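Long-range contacts in glycoside hydrolase family 81 (Clostridium thermocellum, PDB 6FOP), which probably hydrolyses beta-1,3-glucans such as laminarin, as a glycoside hydrolase family 81 enzyme of the Clostridium thermocellum cellulosome: residues A[120-125]-A[137-142]; A[621-626]-A[651-656]; A[36-41]-A[466-471]; A[79-84]-A[542-547]. One frame throughout, in Å; residues are numbered along the deposited sequence.

Contact 1: residues A[120-125]-A[137-142]; sequences SGSIKA and VFTGGN
I123 and F138 pair across a beta hairpin, strands 121-128 and 133-139, inside an antiparallel sheet of eight strands. They form a non-hydrogen-bonded pair, and their side chains lie side by side, pointing the same way. CG1 of I123 meets CE2 of the F138 ring at 3.7 Å, while its CG2 stands over one face of the ring, offset toward the rim. The opposite face of the sheet carries S122 with T139 and K124 with V137, both hydrogen-bonded pairs. S122 OG and T139 OG1 close to 2.6 Å; in each residue the first torsion (73° in both) sets the hydroxyl between the backbone N and the carbonyl carbon, and either oxygen could be the donor. K124 has CG anti to the backbone N and an extended chain that leads away from the hairpin partner and takes NZ to a salt bridge with D105. Beyond the last bridge, the CA atoms of G121 and G140 approach to 4.1 Å, G140 having a positive phi. A water bridges S122 OG, at 2.7 Å, and V137 O, to which it donates at 2.9 Å.

Contact 2: residues A[621-626]-A[651-656]; sequences YYALYD and HWICNL
A623 and L624 pack against W652, I653 and L656 of helix 646-659. The contacts across this interface are apolar. A623 CB points at the second helix and meets L656 CD1 at 3.8 Å, with I653 CG1 a little farther off at 4.2 Å. L624 and L656 cross obliquely, and the branch CD2 of L624 touches the same L656 CD1 at 3.8 Å. That methyl therefore sits among A623 CB, L624 CD2 and the indole of its own helix, lying 3.3 Å above one face of W652, offset toward the rim. L624 CD2 also approaches W652 CZ2, at 4.3 Å.

Polar bonding runs within each segment or to its surroundings. W652 NE1 donates to M620 O of helix 615-622, and so ties the indole to the helix it packs beside. On the far side of helix 646-659, N655 ND2 bonds H651 O at 3.0 Å from the face opposite to N655 N, while ND2 lies over the centre of the H651 ring. D626 is the N-cap of helix 627-633. With no hydrogen bond between them, the two segments of this family 81 C-terminal region are held by non-directional van der Waals packing of methyls and indole, while the polar groups named bond within their own segment or to neighbours.

Contact 3: residues A[36-41]-A[466-471]; sequences PTNSWE and FLRNFD. With CA (calcium ion), chain B.
Between T37-S39 and L467-F470 lies a calcium ion that takes protein ligands from one side of the contact alone. The carbonyl oxygens of L467, R468 and F470 bind it, L467 O at 2.3 Å, and four waters complete its seven ligands. Three of these waters carry its hold to the other segment, donating to T37 O, N38 O and S39 OG; the bond to N38 O is short, at 2.6 Å. The loop 36-41 is thus a second shell around the metal.

One direct hydrogen bond joins the segments. R468 NH1 gives a nearly straight bond to T37 OG1 (2.9 Å, 164° at the hydrogen), with the oxygen in the guanidinium plane. T37 OG1 in turn donates to N38 OD1 at 2.7 Å, while R468 NH2 makes a salt bridge with D453. The amides of N38 and N469 lie side by side with planes 49° apart. Their ND2 atoms, 3.2 Å from each other, are two donors directed to separate acceptors, L413 O and W478 O. Farther along, W40 and D471 cross at about a right angle, D471 OD2 coming 3.3 Å from W40 CD1 while accepting from W478 NE1. A water accepts from W40 NE1 and donates to D471 OD1.

Only about 8 Å separates this contact's centre from that of the chain. F470 packs on helix 514-534, W40 and E41 touch V112, and P36 rests on I107, so the calcium site stands between strands 103-107 and 111-118 of the eight-stranded sheet and helix 514-534.

Contact 4: residues A[79-84]-A[542-547]; sequences IAYFGA and IFSPSY
Y81, in the short strand 80-82, approaches a type I beta turn that runs from S544 to Y547 and is closed by Y547 N to S544 O at 3.0 Å. The CA atoms of Y81 and Y547 are 6.1 Å apart, and no hydrogen bond passes between the segments. The chief side-chain contact is a CH-pi interaction: S544 CB sits over the centre of the Y81 ring, 3.4 Å from its centroid and 13° off the normal. Y81 has its CB directed at the turn, and chi1 of -163° sets CG anti to the backbone N. S544 OG comes within 3.3 Å of Y81 CE1 and donates to S546 OG, which lies 3.4 Å from that same ring carbon and is also bonded to G76 O. Strand 80-82 is an outermost strand of a four-stranded antiparallel sheet and pairs with strand 559-561, so the turn meets the sheet at a residue whose backbone bonds Y560. From that neighbouring strand, Y560 OH accepts from S544 N, and its ring meets Y547 edge-to-face. Y547 itself turns its rim to the residues leading into the strand: CE1 is 3.5 Å from I79 O, which lies near the ring plane, while OH bonds Y551 O.

In the fold
Contacts 2 and 3 are buried, whereas contacts 1 and 4 are partly exposed. Contact 3 lies nearest the chain's centre; contacts 1 and 2 are on opposite sides of it, their centres about 61 Å apart. Contact 1 is local, within one hairpin of the eight-stranded sheet, and contact 2 joins helical parts of the C-terminal region. Contacts 3 and 4 instead bring residues from near the N-terminus to that region, and their segments alternate along the chain. Their chemistry differs accordingly: backbone pairing in contact 1, apolar packing in contact 2, calcium and water in contact 3, and aromatic contacts with a serine-rich turn in contact 4.

Contact 1: residues A[120-125]-A[137-142]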
loop_
_atom_site.group_PDB
_atom_site.type_symbol
_atom_site.label_atom_id
_atom_site.label_comp_id
_atom_site.label_asym_id
_atom_site.label_seq_id
_atom_site.Cartn_x
_atom_site.Cartn_y
_atom_site.Cartn_z
ATOM N N SER A 120 0.431 35.233 18.075
ATOM C CA SER A 120 1.517 35.456 19.023
ATOM C C SER A 120 2.516 34.296 19.157
ATOM O O SER A 120 3.379 34.309 20.030
ATOM C CB SER A 120 0.949 35.863 20.390
ATOM O OG SER A 120 0.362 34.767 21.048
ATOM N N GLY A 121 2.430 33.292 18.291
ATOM C CA GLY A 121 3.411 32.208 18.349
ATOM C C GLY A 121 3.045 30.999 17.502
ATOM O O GLY A 121 1.911 30.864 17.051
ATOM N N SER A 122 3.999 30.103 17.329
ATOM C CA SER A 122 3.789 28.925 16.466
ATOM C C SER A 122 4.692 27.781 16.854
ATOM O O SER A 122 5.714 27.968 17.482
ATOM C CB SER A 122 4.031 29.300 14.999
ATOM O OG SER A 122 5.409 29.470 14.731
ATOM N N ILE A 123 4.266 26.573 16.477
ATOM C CA ILE A 123 5.107 25.399 16.520
ATOM C C ILE A 123 5.031 24.766 15.110
ATOM O O ILE A 123 3.933 24.541 14.595
ATOM C CB ILE A 123 4.601 24.343 17.525
ATOM C CG1 ILE A 123 4.404 24.965 18.907
ATOM C CG2 ILE A 123 5.581 23.164 17.598
ATOM C CD1 ILE A 123 3.714 24.054 19.886
ATOM N N LYS A 124 6.192 24.438 14.547
ATOM C CA LYS A 124 6.274 23.657 13.313
ATOM C C LYS A 124 6.879 22.335 13.691
ATOM O O LYS A 124 7.973 22.280 14.236
ATOM C CB LYS A 124 7.125 24.348 12.262
ATOM C CG LYS A 124 7.085 23.611 10.911
ATOM C CD LYS A 124 7.754 24.471 9.846
ATOM C CE LYS A 124 7.719 23.864 8.467
ATOM N NZ LYS A 124 8.242 24.872 7.491
ATOM N N ALA A 125 6.126 21.263 13.446
ATOM C CA ALA A 125 6.527 19.906 13.819
ATOM C C ALA A 125 6.813 19.062 12.583
ATOM O O ALA A 125 6.021 19.087 11.624
ATOM C CB ALA A 125 5.430 19.263 14.632
ATOM N N VAL A 137 10.291 23.497 15.487
ATOM C CA VAL A 137 10.786 24.878 15.474
ATOM C C VAL A 137 9.682 25.734 16.079
ATOM O O VAL A 137 8.513 25.620 15.704
ATOM C CB VAL A 137 11.134 25.342 14.048
ATOM C CG1 VAL A 137 11.425 26.854 14.033
ATOM C CG2 VAL A 137 12.348 24.580 13.554
ATOM N N PHE A 138 10.079 26.587 17.027
ATOM C CA PHE A 138 9.175 27.479 17.757
ATOM C C PHE A 138 9.337 28.935 17.313
ATOM O O PHE A 138 10.440 29.374 16.959
ATOM C CB PHE A 138 9.473 27.375 19.260
ATOM C CG PHE A 138 8.906 26.151 19.883
ATOM C CD1 PHE A 138 9.460 24.896 19.632
ATOM C CD2 PHE A 138 7.805 26.242 20.692
ATOM C CE1 PHE A 138 8.864 23.760 20.172
ATOM C CE2 PHE A 138 7.227 25.116 21.242
ATOM C CZ PHE A 138 7.766 23.885 20.995
ATOM N N THR A 139 8.228 29.681 17.329
ATOM C CA THR A 139 8.299 31.126 17.316
ATOM C C THR A 139 7.413 31.674 18.451
ATOM O O THR A 139 6.445 31.046 18.884
ATOM C CB THR A 139 7.807 31.741 15.998
ATOM O OG1 THR A 139 6.370 31.634 15.910
ATOM C CG2 THR A 139 8.511 31.136 14.810
ATOM N N GLY A 140 7.825 32.803 19.001
ATOM C CA GLY A 140 6.998 33.542 19.934
ATOM C C GLY A 140 6.999 33.039 21.347
ATOM O O GLY A 140 6.253 33.561 22.170
ATOM N N GLY A 141 7.837 32.045 21.642
ATOM C CA GLY A 141 7.906 31.481 22.965
ATOM C C GLY A 141 8.635 30.168 23.034
ATOM O O GLY A 141 9.249 29.719 22.067
ATOM N N ASN A 142 8.508 29.523 24.180
ATOM C CA ASN A 142 9.322 28.381 24.529
ATOM C C ASN A 142 8.548 27.059 24.463
ATOM O O ASN A 142 7.340 27.033 24.704
ATOM C CB ASN A 142 9.826 28.555 25.952
ATOM C CG ASN A 142 10.890 29.616 26.048
ATOM O OD1 ASN A 142 11.766 29.719 25.189
ATOM N ND2 ASN A 142 10.842 30.387 27.119
HETATM O O HOH W 1 4.662 35.843 21.507
HETATM O O HOH W 2 7.393 27.740 14.161
#

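Contact 2: residues A[621-626]-A[651-656]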
loop_
_atom_site.group_PDB
_atom_site.type_symbol
_atom_site.label_atom_id
_atom_site.label_comp_id
_atom_site.label_asym_id
_atom_site.label_seq_id
_atom_site.Cartn_x
_atom_site.Cartn_y
_atom_site.Cartn_z
ATOM N N TYR A 621 -7.502 -20.808 -3.884
ATOM C CA TYR A 621 -6.422 -20.620 -2.922
ATOM C C TYR A 621 -5.797 -21.963 -2.517
ATOM O O TYR A 621 -4.572 -22.141 -2.567
ATOM C CB TYR A 621 -6.987 -19.921 -1.697
ATOM C CG TYR A 621 -5.985 -19.642 -0.620
ATOM C CD1 TYR A 621 -5.037 -18.622 -0.782
ATOM C CD2 TYR A 621 -6.017 -20.327 0.593
ATOM C CE1 TYR A 621 -4.110 -18.354 0.207
ATOM C CE2 TYR A 621 -5.101 -20.037 1.594
ATOM C CZ TYR A 621 -4.146 -19.054 1.396
ATOM O OH TYR A 621 -3.246 -18.762 2.423
ATOM N N TYR A 622 -6.669 -22.940 -2.205
ATOM C CA TYR A 622 -6.214 -24.250 -1.734
ATOM C C TYR A 622 -5.449 -24.986 -2.835
ATOM O O TYR A 622 -4.567 -25.807 -2.533
ATOM C CB TYR A 622 -7.370 -25.119 -1.227
ATOM C CG TYR A 622 -6.916 -26.306 -0.428
ATOM C CD1 TYR A 622 -6.361 -26.151 0.838
ATOM C CD2 TYR A 622 -7.089 -27.594 -0.909
ATOM C CE1 TYR A 622 -5.924 -27.236 1.569
ATOM C CE2 TYR A 622 -6.651 -28.694 -0.175
ATOM C CZ TYR A 622 -6.109 -28.511 1.079
ATOM O OH TYR A 622 -5.688 -29.595 1.818
ATOM N N ALA A 623 -5.777 -24.686 -4.105
ATOM C CA ALA A 623 -5.048 -25.254 -5.234
ATOM C C ALA A 623 -3.563 -24.859 -5.272
ATOM O O ALA A 623 -2.796 -25.504 -5.977
ATOM C CB ALA A 623 -5.711 -24.860 -6.542
ATOM N N LEU A 624 -3.158 -23.845 -4.483
ATOM C CA LEU A 624 -1.745 -23.512 -4.321
ATOM C C LEU A 624 -1.029 -24.408 -3.301
ATOM O O LEU A 624 0.191 -24.271 -3.092
ATOM C CB LEU A 624 -1.577 -22.040 -3.981
ATOM C CG LEU A 624 -2.069 -21.083 -5.062
ATOM C CD1 LEU A 624 -2.252 -19.670 -4.519
ATOM C CD2 LEU A 624 -1.124 -21.089 -6.262
ATOM N N TYR A 625 -1.771 -25.372 -2.738
ATOM C CA TYR A 625 -1.194 -26.467 -1.940
ATOM C C TYR A 625 -1.510 -27.845 -2.570
ATOM O O TYR A 625 -0.623 -28.662 -2.746
ATOM C CB TYR A 625 -1.764 -26.392 -0.521
ATOM C CG TYR A 625 -1.457 -27.559 0.369
ATOM C CD1 TYR A 625 -0.179 -27.751 0.877
ATOM C CD2 TYR A 625 -2.447 -28.494 0.705
ATOM C CE1 TYR A 625 0.108 -28.819 1.710
ATOM C CE2 TYR A 625 -2.172 -29.558 1.545
ATOM C CZ TYR A 625 -0.896 -29.725 2.034
ATOM O OH TYR A 625 -0.633 -30.801 2.850
ATOM N N ASP A 626 -2.781 -28.084 -2.876
ATOM C CA ASP A 626 -3.223 -29.398 -3.386
ATOM C C ASP A 626 -4.279 -29.186 -4.474
ATOM O O ASP A 626 -5.480 -29.201 -4.197
ATOM C CB ASP A 626 -3.745 -30.274 -2.254
ATOM C CG ASP A 626 -4.044 -31.692 -2.697
ATOM O OD1 ASP A 626 -4.052 -31.974 -3.930
ATOM O OD2 ASP A 626 -4.307 -32.513 -1.785
ATOM N N HIS A 651 -10.525 -23.139 -14.701
ATOM C CA HIS A 651 -9.291 -23.024 -15.501
ATOM C C HIS A 651 -8.066 -22.858 -14.595
ATOM O O HIS A 651 -7.030 -23.482 -14.823
ATOM C CB HIS A 651 -9.469 -21.858 -16.450
ATOM C CG HIS A 651 -8.322 -21.587 -17.366
ATOM N ND1 HIS A 651 -7.325 -20.686 -17.064
ATOM C CD2 HIS A 651 -8.098 -21.973 -18.647
ATOM C CE1 HIS A 651 -6.523 -20.561 -18.097
ATOM N NE2 HIS A 651 -6.976 -21.323 -19.077
ATOM N N TRP A 652 -8.213 -22.048 -13.530
ATOM C CA TRP A 652 -7.130 -21.832 -12.578
ATOM C C TRP A 652 -6.768 -23.146 -11.887
ATOM O O TRP A 652 -5.594 -23.595 -11.884
ATOM C CB TRP A 652 -7.578 -20.801 -11.556
ATOM C CG TRP A 652 -6.656 -20.603 -10.395
ATOM C CD1 TRP A 652 -6.674 -21.263 -9.202
ATOM C CD2 TRP A 652 -5.631 -19.614 -10.279
ATOM N NE1 TRP A 652 -5.709 -20.782 -8.368
ATOM C CE2 TRP A 652 -5.051 -19.767 -8.999
ATOM C CE3 TRP A 652 -5.119 -18.638 -11.141
ATOM C CZ2 TRP A 652 -4.011 -18.960 -8.554
ATOM C CZ3 TRP A 652 -4.096 -17.834 -10.694
ATOM C CH2 TRP A 652 -3.534 -18.017 -9.425
ATOM N N ILE A 653 -7.775 -23.781 -11.300
ATOM C CA ILE A 653 -7.526 -24.980 -10.515
ATOM C C ILE A 653 -6.925 -26.097 -11.381
ATOM O O ILE A 653 -5.943 -26.744 -10.993
ATOM C CB ILE A 653 -8.827 -25.464 -9.850
ATOM C CG1 ILE A 653 -9.286 -24.476 -8.772
ATOM C CG2 ILE A 653 -8.629 -26.839 -9.236
ATOM C CD1 ILE A 653 -10.688 -24.724 -8.263
ATOM N N CYS A 654 -7.509 -26.298 -12.567
ATOM C CA CYS A 654 -7.072 -27.410 -13.433
ATOM C C CYS A 654 -5.707 -27.141 -14.067
ATOM O O CYS A 654 -4.948 -28.075 -14.333
ATOM C CB CYS A 654 -8.094 -27.690 -14.512
ATOM S SG CYS A 654 -9.636 -28.392 -13.876
ATOM N N ASN A 655 -5.363 -25.855 -14.310
ATOM C CA ASN A 655 -3.998 -25.551 -14.736
ATOM C C ASN A 655 -2.983 -25.870 -13.634
ATOM O O ASN A 655 -1.918 -26.435 -13.910
ATOM C CB ASN A 655 -3.854 -24.123 -15.230
ATOM C CG ASN A 655 -4.068 -24.021 -16.733
ATOM O OD1 ASN A 655 -3.282 -24.561 -17.517
ATOM N ND2 ASN A 655 -5.139 -23.353 -17.138
ATOM N N LEU A 656 -3.276 -25.516 -12.380
ATOM C CA LEU A 656 -2.335 -25.876 -11.312
ATOM C C LEU A 656 -2.205 -27.394 -11.143
ATOM O O LEU A 656 -1.135 -27.914 -10.876
ATOM C CB LEU A 656 -2.694 -25.194 -9.986
ATOM C CG LEU A 656 -2.562 -23.664 -10.004
ATOM C CD1 LEU A 656 -3.171 -23.069 -8.747
ATOM C CD2 LEU A 656 -1.126 -23.235 -10.169
#

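Contact 3: residues A[36-41]-A[466-471]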
loop_
_atom_site.group_PDB
_atom_site.type_symbol
_atom_site.label_atom_id
_atom_site.label_comp_id
_atom_site.label_asym_id
_atom_site.label_seq_id
_atom_site.Cartn_x
_atom_site.Cartn_y
_atom_site.Cartn_z
ATOM N N PRO A 36 -1.630 15.369 -1.106
ATOM C CA PRO A 36 -1.565 13.946 -0.766
ATOM C C PRO A 36 -2.723 13.502 0.124
ATOM O O PRO A 36 -3.135 14.238 1.034
ATOM C CB PRO A 36 -0.225 13.820 -0.021
ATOM C CG PRO A 36 0.575 14.954 -0.586
ATOM C CD PRO A 36 -0.392 16.069 -0.743
ATOM N N THR A 37 -3.239 12.303 -0.150
ATOM C CA THR A 37 -4.296 11.667 0.650
ATOM C C THR A 37 -3.950 10.195 0.856
ATOM O O THR A 37 -2.910 9.705 0.384
ATOM C CB THR A 37 -5.655 11.768 -0.082
ATOM O OG1 THR A 37 -5.633 10.983 -1.280
ATOM C CG2 THR A 37 -5.982 13.201 -0.453
ATOM N N ASN A 38 -4.816 9.477 1.556
ATOM C CA ASN A 38 -4.680 8.033 1.667
ATOM C C ASN A 38 -3.372 7.623 2.298
ATOM O O ASN A 38 -2.699 6.708 1.847
ATOM C CB ASN A 38 -4.875 7.294 0.324
ATOM C CG ASN A 38 -6.244 7.527 -0.255
ATOM O OD1 ASN A 38 -6.468 8.477 -1.005
ATOM N ND2 ASN A 38 -7.178 6.618 0.058
ATOM N N SER A 39 -3.008 8.323 3.381
ATOM C CA SER A 39 -1.765 8.016 4.043
ATOM C C SER A 39 -1.891 8.136 5.574
ATOM O O SER A 39 -2.965 8.379 6.128
ATOM C CB SER A 39 -0.686 8.927 3.465
ATOM O OG SER A 39 0.630 8.541 3.878
ATOM N N TRP A 40 -0.781 7.926 6.242
ATOM C CA TRP A 40 -0.753 7.941 7.699
ATOM C C TRP A 40 -0.849 9.357 8.284
ATOM O O TRP A 40 -1.297 9.543 9.404
ATOM C CB TRP A 40 0.507 7.229 8.198
ATOM C CG TRP A 40 1.783 7.803 7.657
ATOM C CD1 TRP A 40 2.401 7.473 6.479
ATOM C CD2 TRP A 40 2.602 8.828 8.248
ATOM N NE1 TRP A 40 3.516 8.225 6.277
ATOM C CE2 TRP A 40 3.693 9.038 7.375
ATOM C CE3 TRP A 40 2.553 9.539 9.463
ATOM C CZ2 TRP A 40 4.691 9.977 7.638
ATOM C CZ3 TRP A 40 3.546 10.460 9.723
ATOM C CH2 TRP A 40 4.616 10.671 8.821
ATOM N N GLU A 41 -0.434 10.365 7.525
ATOM C CA GLU A 41 -0.471 11.751 7.981
ATOM C C GLU A 41 -1.777 12.470 7.601
ATOM O O GLU A 41 -1.992 13.622 7.951
ATOM C CB GLU A 41 0.732 12.533 7.442
ATOM C CG GLU A 41 0.630 12.967 5.979
ATOM C CD GLU A 41 0.756 11.886 4.932
ATOM O OE1 GLU A 41 1.283 10.810 5.239
ATOM O OE2 GLU A 41 0.409 12.202 3.750
ATOM N N PHE A 466 1.969 12.493 -5.469
ATOM C CA PHE A 466 2.898 11.391 -5.703
ATOM C C PHE A 466 2.409 10.134 -4.998
ATOM O O PHE A 466 2.175 10.151 -3.793
ATOM C CB PHE A 466 4.283 11.772 -5.194
ATOM C CG PHE A 466 5.352 10.762 -5.488
ATOM C CD1 PHE A 466 5.840 10.597 -6.773
ATOM C CD2 PHE A 466 5.936 10.044 -4.466
ATOM C CE1 PHE A 466 6.836 9.682 -7.013
ATOM C CE2 PHE A 466 6.945 9.137 -4.707
ATOM C CZ PHE A 466 7.392 8.966 -5.983
ATOM N N LEU A 467 2.219 9.056 -5.750
ATOM C CA LEU A 467 1.861 7.741 -5.199
ATOM C C LEU A 467 0.755 7.789 -4.161
ATOM O O LEU A 467 0.958 7.453 -2.971
ATOM C CB LEU A 467 3.108 7.036 -4.644
ATOM C CG LEU A 467 4.266 6.729 -5.578
ATOM C CD1 LEU A 467 5.354 5.978 -4.825
ATOM C CD2 LEU A 467 3.809 5.947 -6.822
ATOM N N ARG A 468 -0.436 8.168 -4.603
ATOM C CA ARG A 468 -1.537 8.340 -3.666
ATOM C C ARG A 468 -1.734 7.182 -2.707
ATOM O O ARG A 468 -1.460 7.295 -1.497
ATOM C CB ARG A 468 -2.860 8.674 -4.364
ATOM C CG ARG A 468 -3.976 9.039 -3.398
ATOM C CD ARG A 468 -5.352 9.060 -4.032
ATOM N NE ARG A 468 -5.383 9.932 -5.197
ATOM C CZ ARG A 468 -5.511 11.259 -5.164
ATOM N NH1 ARG A 468 -5.635 11.931 -4.009
ATOM N NH2 ARG A 468 -5.475 11.944 -6.294
ATOM N N ASN A 469 -2.221 6.036 -3.202
ATOM C CA ASN A 469 -2.603 4.984 -2.259
ATOM C C ASN A 469 -1.439 4.233 -1.612
ATOM O O ASN A 469 -1.569 3.764 -0.469
ATOM C CB ASN A 469 -3.595 4.033 -2.883
ATOM C CG ASN A 469 -4.906 4.721 -3.163
ATOM O OD1 ASN A 469 -5.082 5.269 -4.264
ATOM N ND2 ASN A 469 -5.802 4.752 -2.201
ATOM N N PHE A 470 -0.294 4.166 -2.288
ATOM C CA PHE A 470 0.828 3.392 -1.788
ATOM C C PHE A 470 1.595 4.187 -0.744
ATOM O O PHE A 470 1.877 5.372 -0.985
ATOM C CB PHE A 470 1.757 2.992 -2.912
ATOM C CG PHE A 470 2.775 1.965 -2.510
ATOM C CD1 PHE A 470 2.369 0.648 -2.230
ATOM C CD2 PHE A 470 4.114 2.257 -2.463
ATOM C CE1 PHE A 470 3.296 -0.317 -1.873
ATOM C CE2 PHE A 470 5.038 1.283 -2.122
ATOM C CZ PHE A 470 4.622 -0.007 -1.825
ATOM N N ASP A 471 1.993 3.547 0.356
ATOM C CA ASP A 471 2.863 4.145 1.405
ATOM C C ASP A 471 4.254 3.525 1.182
ATOM O O ASP A 471 4.465 2.335 1.438
ATOM C CB ASP A 471 2.318 3.775 2.767
ATOM C CG ASP A 471 3.134 4.329 3.935
ATOM O OD1 ASP A 471 4.373 4.430 3.789
ATOM O OD2 ASP A 471 2.506 4.537 5.009
HETATM CA CA CA B . 0.873 7.444 -0.647
HETATM O O HOH W 3 -0.196 9.478 -0.026
HETATM O O HOH W 4 -0.307 6.029 0.932
HETATM O O HOH W 5 -8.114 6.739 -2.943
HETATM O O HOH W 6 2.092 7.660 1.449
HETATM O O HOH W 7 5.239 7.060 4.315
HETATM O O HOH W 8 2.665 8.878 -1.312
#

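Contact 4: residues A[79-84]-A[542-547]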
loop_
_atom_site.group_PDB
_atom_site.type_symbol
_atom_site.label_atom_id
_atom_site.label_comp_id
_atom_site.label_asym_id
_atom_site.label_seq_id
_atom_site.Cartn_x
_atom_site.Cartn_y
_atom_site.Cartn_z
ATOM N N ILE A 79 -8.981 -11.532 18.872
ATOM C CA ILE A 79 -9.354 -11.103 17.534
ATOM C C ILE A 79 -8.551 -9.915 17.033
ATOM O O ILE A 79 -8.550 -9.645 15.835
ATOM C CB ILE A 79 -10.875 -10.786 17.459
ATOM C CG1 ILE A 79 -11.396 -10.965 16.011
ATOM C CG2 ILE A 79 -11.197 -9.417 18.031
ATOM C CD1 ILE A 79 -12.895 -11.017 15.858
ATOM N N ALA A 80 -7.884 -9.196 17.930
ATOM C CA ALA A 80 -7.161 -7.983 17.551
ATOM C C ALA A 80 -5.971 -7.779 18.474
ATOM O O ALA A 80 -5.981 -8.186 19.640
ATOM C CB ALA A 80 -8.075 -6.786 17.637
ATOM N N TYR A 81 -4.946 -7.129 17.944
ATOM C CA TYR A 81 -3.804 -6.719 18.740
ATOM C C TYR A 81 -3.606 -5.243 18.519
ATOM O O TYR A 81 -3.684 -4.776 17.397
ATOM C CB TYR A 81 -2.575 -7.510 18.343
ATOM C CG TYR A 81 -1.456 -7.440 19.372
ATOM C CD1 TYR A 81 -1.607 -8.010 20.628
ATOM C CD2 TYR A 81 -0.268 -6.780 19.108
ATOM C CE1 TYR A 81 -0.602 -7.950 21.572
ATOM C CE2 TYR A 81 0.755 -6.734 20.039
ATOM C CZ TYR A 81 0.574 -7.305 21.285
ATOM O OH TYR A 81 1.584 -7.254 22.232
ATOM N N PHE A 82 -3.354 -4.519 19.615
ATOM C CA PHE A 82 -3.413 -3.056 19.646
ATOM C C PHE A 82 -2.081 -2.382 19.924
ATOM O O PHE A 82 -1.296 -2.844 20.760
ATOM C CB PHE A 82 -4.409 -2.608 20.709
ATOM C CG PHE A 82 -5.804 -3.149 20.520
ATOM C CD1 PHE A 82 -6.712 -2.533 19.676
ATOM C CD2 PHE A 82 -6.227 -4.249 21.253
ATOM C CE1 PHE A 82 -8.004 -3.036 19.525
ATOM C CE2 PHE A 82 -7.503 -4.754 21.105
ATOM C CZ PHE A 82 -8.392 -4.143 20.242
ATOM N N GLY A 83 -1.831 -1.306 19.183
ATOM C CA GLY A 83 -0.761 -0.347 19.469
ATOM C C GLY A 83 -1.329 1.047 19.377
ATOM O O GLY A 83 -0.942 1.843 18.503
ATOM N N ALA A 84 -2.254 1.349 20.269
ATOM C CA ALA A 84 -2.992 2.613 20.214
ATOM C C ALA A 84 -2.115 3.792 20.585
ATOM O O ALA A 84 -1.252 3.709 21.481
ATOM C CB ALA A 84 -4.174 2.590 21.168
ATOM N N ILE A 542 5.915 -11.645 13.401
ATOM C CA ILE A 542 5.245 -10.356 13.449
ATOM C C ILE A 542 4.137 -10.356 14.498
ATOM O O ILE A 542 4.096 -9.485 15.356
ATOM C CB ILE A 542 4.682 -9.948 12.065
ATOM C CG1 ILE A 542 5.780 -9.976 10.986
ATOM C CG2 ILE A 542 3.988 -8.588 12.166
ATOM C CD1 ILE A 542 6.876 -8.960 11.164
ATOM N N PHE A 543 3.223 -11.328 14.415
ATOM C CA PHE A 543 2.031 -11.323 15.254
ATOM C C PHE A 543 2.380 -11.707 16.680
ATOM O O PHE A 543 3.222 -12.571 16.914
ATOM C CB PHE A 543 0.943 -12.255 14.718
ATOM C CG PHE A 543 0.419 -11.903 13.344
ATOM C CD1 PHE A 543 0.628 -10.651 12.749
ATOM C CD2 PHE A 543 -0.307 -12.843 12.637
ATOM C CE1 PHE A 543 0.130 -10.362 11.488
ATOM C CE2 PHE A 543 -0.827 -12.544 11.388
ATOM C CZ PHE A 543 -0.577 -11.314 10.804
ATOM N N SER A 544 1.727 -11.040 17.623
ATOM C CA SER A 544 1.873 -11.361 19.041
ATOM C C SER A 544 1.419 -12.791 19.340
ATOM O O SER A 544 0.449 -13.256 18.751
ATOM C CB SER A 544 0.984 -10.435 19.874
ATOM O OG SER A 544 1.024 -10.812 21.254
ATOM N N PRO A 545 2.087 -13.484 20.279
ATOM C CA PRO A 545 1.557 -14.774 20.695
ATOM C C PRO A 545 0.120 -14.718 21.229
ATOM O O PRO A 545 -0.584 -15.727 21.188
ATOM C CB PRO A 545 2.526 -15.201 21.805
ATOM C CG PRO A 545 3.792 -14.504 21.495
ATOM C CD PRO A 545 3.402 -13.196 20.887
ATOM N N SER A 546 -0.306 -13.559 21.735
ATOM C CA SER A 546 -1.650 -13.393 22.255
ATOM C C SER A 546 -2.692 -13.187 21.161
ATOM O O SER A 546 -3.868 -13.280 21.442
ATOM C CB SER A 546 -1.722 -12.239 23.238
ATOM O OG SER A 546 -1.474 -11.020 22.599
ATOM N N TYR A 547 -2.264 -12.868 19.933
ATOM C CA TYR A 547 -3.180 -12.747 18.810
ATOM C C TYR A 547 -3.564 -14.168 18.404
ATOM O O TYR A 547 -2.712 -15.040 18.245
ATOM C CB TYR A 547 -2.522 -11.956 17.677
ATOM C CG TYR A 547 -3.374 -11.800 16.440
ATOM C CD1 TYR A 547 -4.524 -11.057 16.475
ATOM C CD2 TYR A 547 -3.010 -12.386 15.237
ATOM C CE1 TYR A 547 -5.306 -10.883 15.352
ATOM C CE2 TYR A 547 -3.791 -12.239 14.100
ATOM C CZ TYR A 547 -4.928 -11.486 14.160
ATOM O OH TYR A 547 -5.740 -11.332 13.082
#